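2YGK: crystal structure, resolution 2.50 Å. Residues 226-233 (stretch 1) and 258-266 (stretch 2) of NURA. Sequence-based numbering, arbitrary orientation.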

# COMPACT_ATOMS: atom_id res chain seq x y z
N LYS A 226 10.08 25.28 20.53
CA LYS A 226 10.47 24.93 21.89
C LYS A 226 9.68 23.74 22.45
O LYS A 226 8.53 23.47 22.05
CB LYS A 226 10.34 26.13 22.82
CG LYS A 226 11.42 27.20 22.66
CD LYS A 226 12.55 26.94 23.62
CE LYS A 226 13.82 27.77 23.35
NZ LYS A 226 14.74 27.79 24.59
N ARG A 227 10.31 23.02 23.36
CA ARG A 227 9.65 21.93 24.08
C ARG A 227 8.31 22.39 24.70
O ARG A 227 8.24 23.44 25.31
CB ARG A 227 10.58 21.41 25.17
CG ARG A 227 9.98 20.39 26.14
CD ARG A 227 11.02 20.05 27.23
NE ARG A 227 10.73 18.82 27.97
CZ ARG A 227 10.19 18.76 29.19
NH1 ARG A 227 9.80 19.86 29.82
NH2 ARG A 227 10.01 17.58 29.78
N GLY A 228 7.27 21.59 24.52
CA GLY A 228 5.96 21.96 25.01
C GLY A 228 4.79 21.04 24.68
O GLY A 228 4.95 19.87 24.40
N PHE A 229 3.59 21.60 24.75
CA PHE A 229 2.38 20.84 24.59
C PHE A 229 1.27 21.70 24.10
O PHE A 229 1.27 22.89 24.27
CB PHE A 229 1.99 20.16 25.89
CG PHE A 229 1.65 21.09 26.98
CD1 PHE A 229 2.66 21.64 27.77
CD2 PHE A 229 0.34 21.43 27.24
CE1 PHE A 229 2.34 22.53 28.82
CE2 PHE A 229 0.01 22.31 28.27
CZ PHE A 229 1.01 22.86 29.06
N SER A 230 0.30 21.08 23.47
CA SER A 230 -0.77 21.84 22.85
C SER A 230 -1.97 21.92 23.75
O SER A 230 -2.10 21.17 24.70
CB SER A 230 -1.22 21.11 21.60
OG SER A 230 -1.93 19.94 21.95
N LYS A 231 -2.90 22.79 23.39
CA LYS A 231 -4.25 22.67 23.88
C LYS A 231 -4.68 21.19 23.82
O LYS A 231 -4.36 20.45 22.88
CB LYS A 231 -5.17 23.54 23.05
CG LYS A 231 -6.64 23.29 23.31
CD LYS A 231 -7.51 24.50 22.92
CE LYS A 231 -8.84 24.46 23.69
NZ LYS A 231 -9.99 25.08 22.98
N LEU A 232 -5.40 20.79 24.86
CA LEU A 232 -5.91 19.45 25.03
C LEU A 232 -7.20 19.35 24.28
O LEU A 232 -7.97 20.27 24.28
CB LEU A 232 -6.15 19.13 26.51
CG LEU A 232 -4.86 18.79 27.28
CD1 LEU A 232 -3.72 19.82 27.03
CD2 LEU A 232 -5.12 18.68 28.80
N ILE A 233 -7.39 18.23 23.62
CA ILE A 233 -8.55 17.98 22.81
C ILE A 233 -9.22 16.79 23.44
O ILE A 233 -8.53 15.83 23.81
CB ILE A 233 -8.17 17.59 21.38
CG1 ILE A 233 -7.16 18.57 20.79
CG2 ILE A 233 -9.40 17.47 20.52
CD1 ILE A 233 -6.84 18.28 19.32
N THR A 258 -6.51 13.94 23.55
CA THR A 258 -5.35 14.05 22.72
C THR A 258 -4.62 15.34 23.08
O THR A 258 -5.23 16.36 23.37
CB THR A 258 -5.73 14.01 21.23
OG1 THR A 258 -6.44 12.78 20.94
CG2 THR A 258 -4.49 14.05 20.35
N PHE A 259 -3.30 15.28 23.12
CA PHE A 259 -2.48 16.48 23.01
C PHE A 259 -1.28 16.17 22.14
O PHE A 259 -0.95 15.01 21.93
CB PHE A 259 -2.04 17.00 24.37
CG PHE A 259 -1.19 16.05 25.16
CD1 PHE A 259 -1.77 15.09 25.96
CD2 PHE A 259 0.17 16.13 25.13
CE1 PHE A 259 -0.97 14.17 26.70
CE2 PHE A 259 0.97 15.23 25.88
CZ PHE A 259 0.39 14.25 26.65
N TYR A 260 -0.63 17.23 21.65
CA TYR A 260 0.62 17.15 20.93
C TYR A 260 1.71 17.67 21.80
O TYR A 260 1.54 18.66 22.49
CB TYR A 260 0.53 18.00 19.71
CG TYR A 260 -0.45 17.46 18.73
CD1 TYR A 260 -0.07 16.44 17.82
CD2 TYR A 260 -1.74 17.94 18.68
CE1 TYR A 260 -0.96 15.94 16.89
CE2 TYR A 260 -2.65 17.45 17.72
CZ TYR A 260 -2.25 16.44 16.84
OH TYR A 260 -3.14 15.95 15.90
N THR A 261 2.85 17.02 21.80
CA THR A 261 3.93 17.49 22.66
C THR A 261 5.20 17.36 21.87
O THR A 261 5.29 16.53 20.96
CB THR A 261 4.02 16.64 24.00
OG1 THR A 261 5.05 17.15 24.88
CG2 THR A 261 4.24 15.19 23.67
N ARG A 262 6.14 18.24 22.19
CA ARG A 262 7.51 18.16 21.79
C ARG A 262 8.24 18.01 23.08
O ARG A 262 8.14 18.90 23.93
CB ARG A 262 7.95 19.46 21.11
CG ARG A 262 9.45 19.50 20.78
CD ARG A 262 9.85 20.76 20.07
NE ARG A 262 9.30 20.92 18.71
CZ ARG A 262 8.38 21.81 18.33
NH1 ARG A 262 7.84 22.66 19.18
NH2 ARG A 262 7.98 21.85 17.05
N LEU A 263 9.01 16.92 23.22
CA LEU A 263 9.70 16.59 24.48
C LEU A 263 11.01 17.33 24.65
O LEU A 263 11.52 17.42 25.76
CB LEU A 263 9.98 15.10 24.58
CG LEU A 263 8.69 14.29 24.54
CD1 LEU A 263 9.03 12.88 24.27
CD2 LEU A 263 7.82 14.43 25.81
N ASP A 264 11.54 17.86 23.54
CA ASP A 264 12.90 18.38 23.49
C ASP A 264 12.96 19.50 22.45
O ASP A 264 12.46 19.36 21.32
CB ASP A 264 13.82 17.25 23.11
CG ASP A 264 15.26 17.66 23.03
OD1 ASP A 264 15.58 18.85 23.27
OD2 ASP A 264 16.09 16.77 22.69
N ASN A 265 13.55 20.63 22.86
CA ASN A 265 13.69 21.80 22.01
C ASN A 265 14.20 21.44 20.63
O ASN A 265 15.22 20.80 20.52
CB ASN A 265 14.69 22.77 22.63
CG ASN A 265 14.11 23.60 23.76
OD1 ASN A 265 12.89 23.64 23.98
ND2 ASN A 265 14.98 24.32 24.45
N GLY A 266 13.47 21.83 19.59
CA GLY A 266 13.95 21.70 18.22
C GLY A 266 13.63 20.38 17.55
O GLY A 266 13.92 20.19 16.37

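The two stretches form an antiparallel β contact in which two short ladders, offset in register by one residue, are joined and extended by side chains that bond to the opposing backbone.

In the first ladder, G228 and R262 make a closed pair: G228 N donates to R262 O at 2.9 Å, and R262 N donates to G228 O at 3.0 Å. G228 O also accepts from T261 OG1 at 2.8 Å, so a threonine hydroxyl reinforces a carbonyl already engaged by the ladder. The strands come close at the next pair, F229 and T261, whose CA atoms lie 4.2 Å apart, and the CA of F229 sits 3.1 Å from Y260 O in a CA-H...O contact.

Beyond this pair, S230 bridges the shift in register. Its N donates to Y260 O at 2.9 Å, but the return bond runs from Y260 N to the side-chain OG of S230, at 3.0 Å and nearly straight. S230 OG in turn donates to K231 O at 2.7 Å; a short side chain that can both accept and donate suits this place. The second ladder then closes with I233 N to T258 O at 2.9 Å and T258 N to I233 O at 2.8 Å, between two β-branched residues of the kind strands favour. L232 adds an apolar touch, its CD1 lying 4.2 Å from CB of F259.

At the other end, where stretch 2 leaves its strand, polar side chains take over. N265 OD1 accepts a hydrogen bond from R227 N at 2.7 Å, almost linearly. The long arginines reach carbonyls beyond regular pairing: R227 NE donates to L263 O at 2.7 Å, and R262 NH1 to K226 O at 3.1 Å, each carbonyl oxygen lying at the edge of the guanidinium, near its plane, where N-H groups point.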